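2,3-bisphosphoglycerate-independent phosphoglycerate mutase (PDB 2ZKT) probably catalyses the interconversion of 2-phosphoglycerate and 3-phosphoglycerate, the glycolytic mutase step, as a metal-binding, cofactor-independent enzyme of the alkaline phosphatase superfamily. Local coordinates at residues R99-L105 and A220-R226. Residue numbers count along the deposited sequence, not the author numbering.
Sequences RVNFATL and ANYLLIR
Six backbone hydrogen bonds join the extended strands 99-103 and 222-226 in antiparallel register: Arg99 N to Arg226 O 2.9 Å and Arg226 N to Arg99 O 3.0 Å, Asn101 N to Leu224 O and Leu224 N to Asn101 O both 2.8 Å, Ala103 N to Tyr222 O 2.7 Å and Tyr222 N to Ala103 O 3.0 Å. Val100–Ile225 and Phe102–Leu223 are the non-hydrogen-bonded pairs between them. The axes of these short segments make 152° between N-to-C directions and approach to 4.5 Å. Beyond Ala103 the pairing passes to a side chain: Asn221 (chi1 p) takes Leu105 N on OD1 and gives ND2 to Leu105 O, each 2.8 Å. Asn221, with psi near 0°, and Tyr222 both face Ala103, forming a classic beta bulge. Thr104 OG1 is hydrogen-bonded to Ile219 O.

On one face Leu223 (m,t) brings CD2 to 3.4 Å from Phe102 CD1 (chi1 m) and 3.7 Å from Val100 CG1; helices 131-142 and 186-203 pack against Phe102 and Leu223 respectively. On the other, Ala103 CB meets Leu224 CG (3.9 Å); both arginines start p,t,m, with Arg226 CD 3.1 Å from Arg99 NH1 at the guanidinium edge. Leu105, beyond the strand end, sets CD2 3.5 Å from Tyr222 CD1. In the order 152-155, 161-166, 96-103, 222-229, this pair closes one side of a helix-backed antiparallel sheet, separate from the metalloenzyme core's mixed sheet.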
# COMPACT_ATOMS: atom_id res chain seq x y z
N ARG B 99 8.17 -27.61 -23.83
CA ARG B 99 8.89 -27.07 -22.67
C ARG B 99 9.58 -28.33 -22.11
O ARG B 99 8.97 -29.41 -22.01
CB ARG B 99 7.92 -26.46 -21.65
CG ARG B 99 6.86 -27.41 -21.13
CD ARG B 99 5.73 -26.64 -20.42
NE ARG B 99 6.19 -25.96 -19.20
CZ ARG B 99 6.48 -26.58 -18.06
NH1 ARG B 99 6.37 -27.90 -17.98
NH2 ARG B 99 6.89 -25.88 -17.01
N VAL B 100 10.86 -28.21 -21.77
CA VAL B 100 11.62 -29.35 -21.27
C VAL B 100 12.26 -29.15 -19.89
O VAL B 100 12.87 -28.10 -19.61
CB VAL B 100 12.78 -29.73 -22.25
CG1 VAL B 100 13.43 -31.03 -21.80
CG2 VAL B 100 12.24 -29.83 -23.69
N ASN B 101 12.15 -30.17 -19.03
CA ASN B 101 12.74 -30.12 -17.70
C ASN B 101 13.79 -31.22 -17.61
O ASN B 101 13.51 -32.38 -17.96
CB ASN B 101 11.69 -30.38 -16.60
CG ASN B 101 10.61 -29.29 -16.55
OD1 ASN B 101 9.73 -29.23 -17.41
ND2 ASN B 101 10.69 -28.44 -15.53
N PHE B 102 15.00 -30.87 -17.17
CA PHE B 102 16.05 -31.88 -17.00
C PHE B 102 15.64 -32.61 -15.71
O PHE B 102 15.28 -31.96 -14.72
CB PHE B 102 17.43 -31.23 -16.80
CG PHE B 102 18.02 -30.66 -18.06
CD1 PHE B 102 18.38 -31.50 -19.11
CD2 PHE B 102 18.19 -29.29 -18.20
CE1 PHE B 102 18.91 -30.99 -20.30
CE2 PHE B 102 18.72 -28.76 -19.39
CZ PHE B 102 19.08 -29.61 -20.44
N ALA B 103 15.67 -33.94 -15.74
CA ALA B 103 15.29 -34.73 -14.57
C ALA B 103 16.35 -35.79 -14.24
O ALA B 103 17.42 -35.85 -14.86
CB ALA B 103 13.93 -35.40 -14.80
N THR B 104 16.03 -36.63 -13.25
CA THR B 104 16.93 -37.71 -12.82
C THR B 104 16.22 -39.07 -12.93
O THR B 104 15.21 -39.31 -12.24
CB THR B 104 17.41 -37.49 -11.36
OG1 THR B 104 18.02 -36.20 -11.23
CG2 THR B 104 18.43 -38.55 -10.97
N LEU B 105 16.73 -39.94 -13.80
CA LEU B 105 16.17 -41.29 -14.00
C LEU B 105 17.18 -42.37 -13.56
O LEU B 105 18.32 -42.39 -14.04
CB LEU B 105 15.83 -41.52 -15.48
CG LEU B 105 15.38 -42.95 -15.81
CD1 LEU B 105 13.97 -43.17 -15.27
CD2 LEU B 105 15.40 -43.20 -17.31
N ALA B 220 21.40 -34.81 -13.95
CA ALA B 220 20.41 -34.39 -14.95
C ALA B 220 20.61 -35.33 -16.14
O ALA B 220 21.24 -34.96 -17.13
CB ALA B 220 20.67 -32.94 -15.37
N ASN B 221 20.08 -36.55 -16.04
CA ASN B 221 20.24 -37.53 -17.12
C ASN B 221 18.95 -37.87 -17.86
O ASN B 221 18.96 -38.67 -18.81
CB ASN B 221 20.87 -38.83 -16.57
CG ASN B 221 19.89 -39.64 -15.73
OD1 ASN B 221 19.16 -39.10 -14.89
ND2 ASN B 221 19.87 -40.96 -15.95
N TYR B 222 17.84 -37.27 -17.44
CA TYR B 222 16.58 -37.54 -18.13
C TYR B 222 15.89 -36.27 -18.60
O TYR B 222 16.11 -35.17 -18.05
CB TYR B 222 15.64 -38.36 -17.25
CG TYR B 222 14.65 -39.16 -18.08
CD1 TYR B 222 15.10 -40.13 -18.98
CD2 TYR B 222 13.27 -38.94 -17.97
CE1 TYR B 222 14.21 -40.86 -19.76
CE2 TYR B 222 12.37 -39.67 -18.75
CZ TYR B 222 12.84 -40.63 -19.65
OH TYR B 222 11.95 -41.36 -20.41
N LEU B 223 15.04 -36.42 -19.61
CA LEU B 223 14.34 -35.28 -20.19
C LEU B 223 12.81 -35.38 -20.04
O LEU B 223 12.21 -36.32 -20.56
CB LEU B 223 14.71 -35.18 -21.68
CG LEU B 223 16.03 -34.48 -22.05
CD1 LEU B 223 16.02 -34.03 -23.50
CD2 LEU B 223 16.25 -33.30 -21.10
N LEU B 224 12.20 -34.44 -19.32
CA LEU B 224 10.74 -34.44 -19.19
C LEU B 224 10.22 -33.41 -20.20
O LEU B 224 10.47 -32.21 -20.07
CB LEU B 224 10.29 -34.07 -17.77
CG LEU B 224 10.58 -35.13 -16.69
CD1 LEU B 224 9.89 -34.73 -15.38
CD2 LEU B 224 10.09 -36.51 -17.15
N ILE B 225 9.52 -33.91 -21.23
CA ILE B 225 8.99 -33.08 -22.32
C ILE B 225 7.47 -32.95 -22.25
O ILE B 225 6.75 -33.95 -22.22
CB ILE B 225 9.35 -33.69 -23.70
CG1 ILE B 225 10.86 -33.97 -23.78
CG2 ILE B 225 8.95 -32.72 -24.81
CD1 ILE B 225 11.28 -34.70 -25.05
N ARG B 226 6.99 -31.71 -22.27
CA ARG B 226 5.56 -31.47 -22.20
C ARG B 226 5.16 -30.15 -22.87
O ARG B 226 5.99 -29.48 -23.50
CB ARG B 226 5.13 -31.47 -20.73
CG ARG B 226 5.94 -30.52 -19.85
CD ARG B 226 5.79 -30.89 -18.37
NE ARG B 226 4.41 -31.26 -18.05
CZ ARG B 226 3.95 -31.49 -16.82
NH1 ARG B 226 4.76 -31.38 -15.76
NH2 ARG B 226 2.67 -31.84 -16.64